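Side-chain contact in erythrocyte membrane protein 1 (Plasmodium falciparum, PDB 2XU0), which probably binds host cell-surface receptors; this piece is the N-terminal segment and first Duffy-binding-like domain of a much longer membrane protein: residues R136-Q141 with K166-Y171. The protein carries 10 engineered substitutions. Residues are numbered along the deposited sequence; the frame is centred on the assembly and turned at random.
Sequences RHICDQ and KYEGNY
An inverse gamma turn centred on Cys-139, in the loop that follows helix 133-136, is pinned to helix 154-175 of the Duffy-binding-like domain by the buried carboxylate of Glu-168. The backbone N of Cys-139 donates to Glu-168 OE1 at 2.8 Å, and the bond is nearly straight (173° at the hydrogen), reaching the oxygen almost along its C-O axis. Glu-168 gets there with CG anti to its backbone N (chi1 178°) and a bend at the next bond (chi2 57°), which turns the carboxylate toward the backbone of the loop. OE1 has a second grip, a salt bridge to Arg-104, while OE2 is hydrogen-bonded to Ser-195 of helix 186-204. Three partners thus limit the rotation of the carboxylate, and the nearby arginine probably favours the ionised form despite the burial. Ile-138 and Cys-139 add apolar contacts to the same carboxylate. Ile-138 lies across the Glu-168 side chain at about a right angle, with CG1 3.5 Å from CD and at similar range from both oxygens. Cys-139 points its CB at the helix, 3.6 Å from Glu-168 OE1. Its sulfur forms the disulfide to Cys-97, so the turn held by the helix is also tied covalently to an earlier part of the chain. One helical turn beyond Glu-168, Tyr-171 sends its hydroxyl to the backbone N of Arg-104, so two residues of this helix hold that arginine. The disulfide sulfur itself, Cys-139 SG, makes a loose apolar contact with Tyr-171 CB at 4.3 Å.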
loop_
_atom_site.group_PDB
_atom_site.type_symbol
_atom_site.label_atom_id
_atom_site.label_comp_id
_atom_site.label_asym_id
_atom_site.label_seq_id
_atom_site.Cartn_x
_atom_site.Cartn_y
_atom_site.Cartn_z
ATOM N N ARG A 136 3.710 -7.669 -4.547
ATOM C CA ARG A 136 4.187 -8.575 -5.607
ATOM C C ARG A 136 5.508 -9.292 -5.247
ATOM O O ARG A 136 5.634 -10.507 -5.426
ATOM C CB ARG A 136 4.383 -7.791 -6.914
ATOM C CG ARG A 136 3.095 -7.360 -7.600
ATOM C CD ARG A 136 3.418 -6.646 -8.887
ATOM N NE ARG A 136 3.657 -7.624 -9.954
ATOM C CZ ARG A 136 3.767 -7.317 -11.240
ATOM N NH1 ARG A 136 3.688 -6.051 -11.637
ATOM N NH2 ARG A 136 3.961 -8.270 -12.142
ATOM N N HIS A 137 6.456 -8.550 -4.686
ATOM C CA HIS A 137 7.779 -9.090 -4.377
ATOM C C HIS A 137 8.054 -9.337 -2.906
ATOM O O HIS A 137 9.209 -9.462 -2.522
ATOM C CB HIS A 137 8.854 -8.216 -5.036
ATOM C CG HIS A 137 8.481 -7.756 -6.406
ATOM N ND1 HIS A 137 8.306 -8.657 -7.455
ATOM C CD2 HIS A 137 8.258 -6.504 -6.863
ATOM C CE1 HIS A 137 7.990 -7.919 -8.508
ATOM N NE2 HIS A 137 7.955 -6.618 -8.202
ATOM N N ILE A 138 6.989 -9.476 -2.092
ATOM C CA ILE A 138 7.071 -9.751 -0.655
ATOM C C ILE A 138 8.000 -10.951 -0.345
ATOM O O ILE A 138 8.015 -11.938 -1.099
ATOM C CB ILE A 138 5.640 -9.889 -0.028
ATOM C CG1 ILE A 138 5.526 -9.088 1.273
ATOM C CG2 ILE A 138 5.186 -11.370 0.154
ATOM C CD1 ILE A 138 4.095 -8.914 1.829
ATOM N N CYS A 139 8.758 -10.859 0.759
ATOM C CA CYS A 139 9.694 -11.917 1.167
ATOM C C CYS A 139 9.012 -13.068 1.892
ATOM O O CYS A 139 9.164 -13.202 3.107
ATOM C CB CYS A 139 10.850 -11.339 1.981
ATOM S SG CYS A 139 11.820 -10.088 1.105
ATOM N N ASP A 140 8.297 -13.934 1.135
ATOM C CA ASP A 140 7.506 -15.065 1.637
ATOM C C ASP A 140 8.065 -16.455 1.249
ATOM O O ASP A 140 7.449 -17.481 1.553
ATOM C CB ASP A 140 6.051 -14.931 1.076
ATOM C CG ASP A 140 5.909 -15.156 -0.437
ATOM O OD1 ASP A 140 6.947 -15.128 -1.157
ATOM O OD2 ASP A 140 4.767 -15.290 -0.910
ATOM N N GLN A 141 9.214 -16.481 0.567
ATOM C CA GLN A 141 9.847 -17.698 0.056
ATOM C C GLN A 141 9.999 -18.889 1.001
ATOM O O GLN A 141 9.730 -20.021 0.592
ATOM C CB GLN A 141 11.105 -17.362 -0.731
ATOM C CG GLN A 141 11.330 -18.281 -1.922
ATOM C CD GLN A 141 12.439 -19.275 -1.699
ATOM O OE1 GLN A 141 12.356 -20.419 -2.145
ATOM N NE2 GLN A 141 13.520 -18.844 -1.051
ATOM N N LYS A 166 11.046 -10.691 9.959
ATOM C CA LYS A 166 12.402 -10.141 10.081
ATOM C C LYS A 166 12.956 -9.710 8.711
ATOM O O LYS A 166 13.328 -8.536 8.517
ATOM C CB LYS A 166 13.333 -11.175 10.750
ATOM C CG LYS A 166 14.827 -10.790 10.722
ATOM C CD LYS A 166 15.739 -12.006 10.933
ATOM C CE LYS A 166 17.223 -11.701 10.837
ATOM N NZ LYS A 166 17.671 -11.415 9.444
ATOM N N TYR A 167 12.928 -10.640 7.738
ATOM C CA TYR A 167 13.463 -10.354 6.406
ATOM C C TYR A 167 12.699 -9.358 5.622
ATOM O O TYR A 167 13.313 -8.435 5.072
ATOM C CB TYR A 167 13.717 -11.642 5.622
ATOM C CG TYR A 167 14.985 -12.334 6.075
ATOM C CD1 TYR A 167 14.954 -13.303 7.072
ATOM C CD2 TYR A 167 16.229 -11.953 5.574
ATOM C CE1 TYR A 167 16.113 -13.958 7.483
ATOM C CE2 TYR A 167 17.403 -12.582 5.998
ATOM C CZ TYR A 167 17.337 -13.596 6.942
ATOM O OH TYR A 167 18.482 -14.225 7.362
ATOM N N GLU A 168 11.347 -9.465 5.632
ATOM C CA GLU A 168 10.488 -8.486 4.935
ATOM C C GLU A 168 10.762 -7.062 5.466
ATOM O O GLU A 168 10.943 -6.128 4.677
ATOM C CB GLU A 168 8.980 -8.871 5.097
ATOM C CG GLU A 168 8.010 -7.879 4.457
ATOM C CD GLU A 168 8.176 -7.580 2.976
ATOM O OE1 GLU A 168 8.701 -8.450 2.239
ATOM O OE2 GLU A 168 7.705 -6.504 2.538
ATOM N N GLY A 169 10.798 -6.932 6.801
ATOM C CA GLY A 169 11.108 -5.682 7.489
ATOM C C GLY A 169 12.472 -5.152 7.099
ATOM O O GLY A 169 12.626 -3.963 6.794
ATOM N N ASN A 170 13.481 -6.064 7.065
ATOM C CA ASN A 170 14.825 -5.678 6.640
ATOM C C ASN A 170 14.815 -5.123 5.244
ATOM O O ASN A 170 15.368 -4.043 5.031
ATOM C CB ASN A 170 15.810 -6.832 6.793
ATOM C CG ASN A 170 17.037 -6.401 7.549
ATOM O OD1 ASN A 170 17.690 -5.396 7.219
ATOM N ND2 ASN A 170 17.317 -7.092 8.634
ATOM N N TYR A 171 14.085 -5.775 4.295
ATOM C CA TYR A 171 14.036 -5.215 2.943
ATOM C C TYR A 171 13.407 -3.839 2.981
ATOM O O TYR A 171 13.978 -2.905 2.426
ATOM C CB TYR A 171 13.306 -6.119 1.900
ATOM C CG TYR A 171 13.067 -5.329 0.624
ATOM C CD1 TYR A 171 14.066 -5.207 -0.337
ATOM C CD2 TYR A 171 11.924 -4.546 0.471
ATOM C CE1 TYR A 171 13.921 -4.350 -1.431
ATOM C CE2 TYR A 171 11.787 -3.659 -0.592
ATOM C CZ TYR A 171 12.771 -3.593 -1.564
ATOM O OH TYR A 171 12.620 -2.748 -2.632
#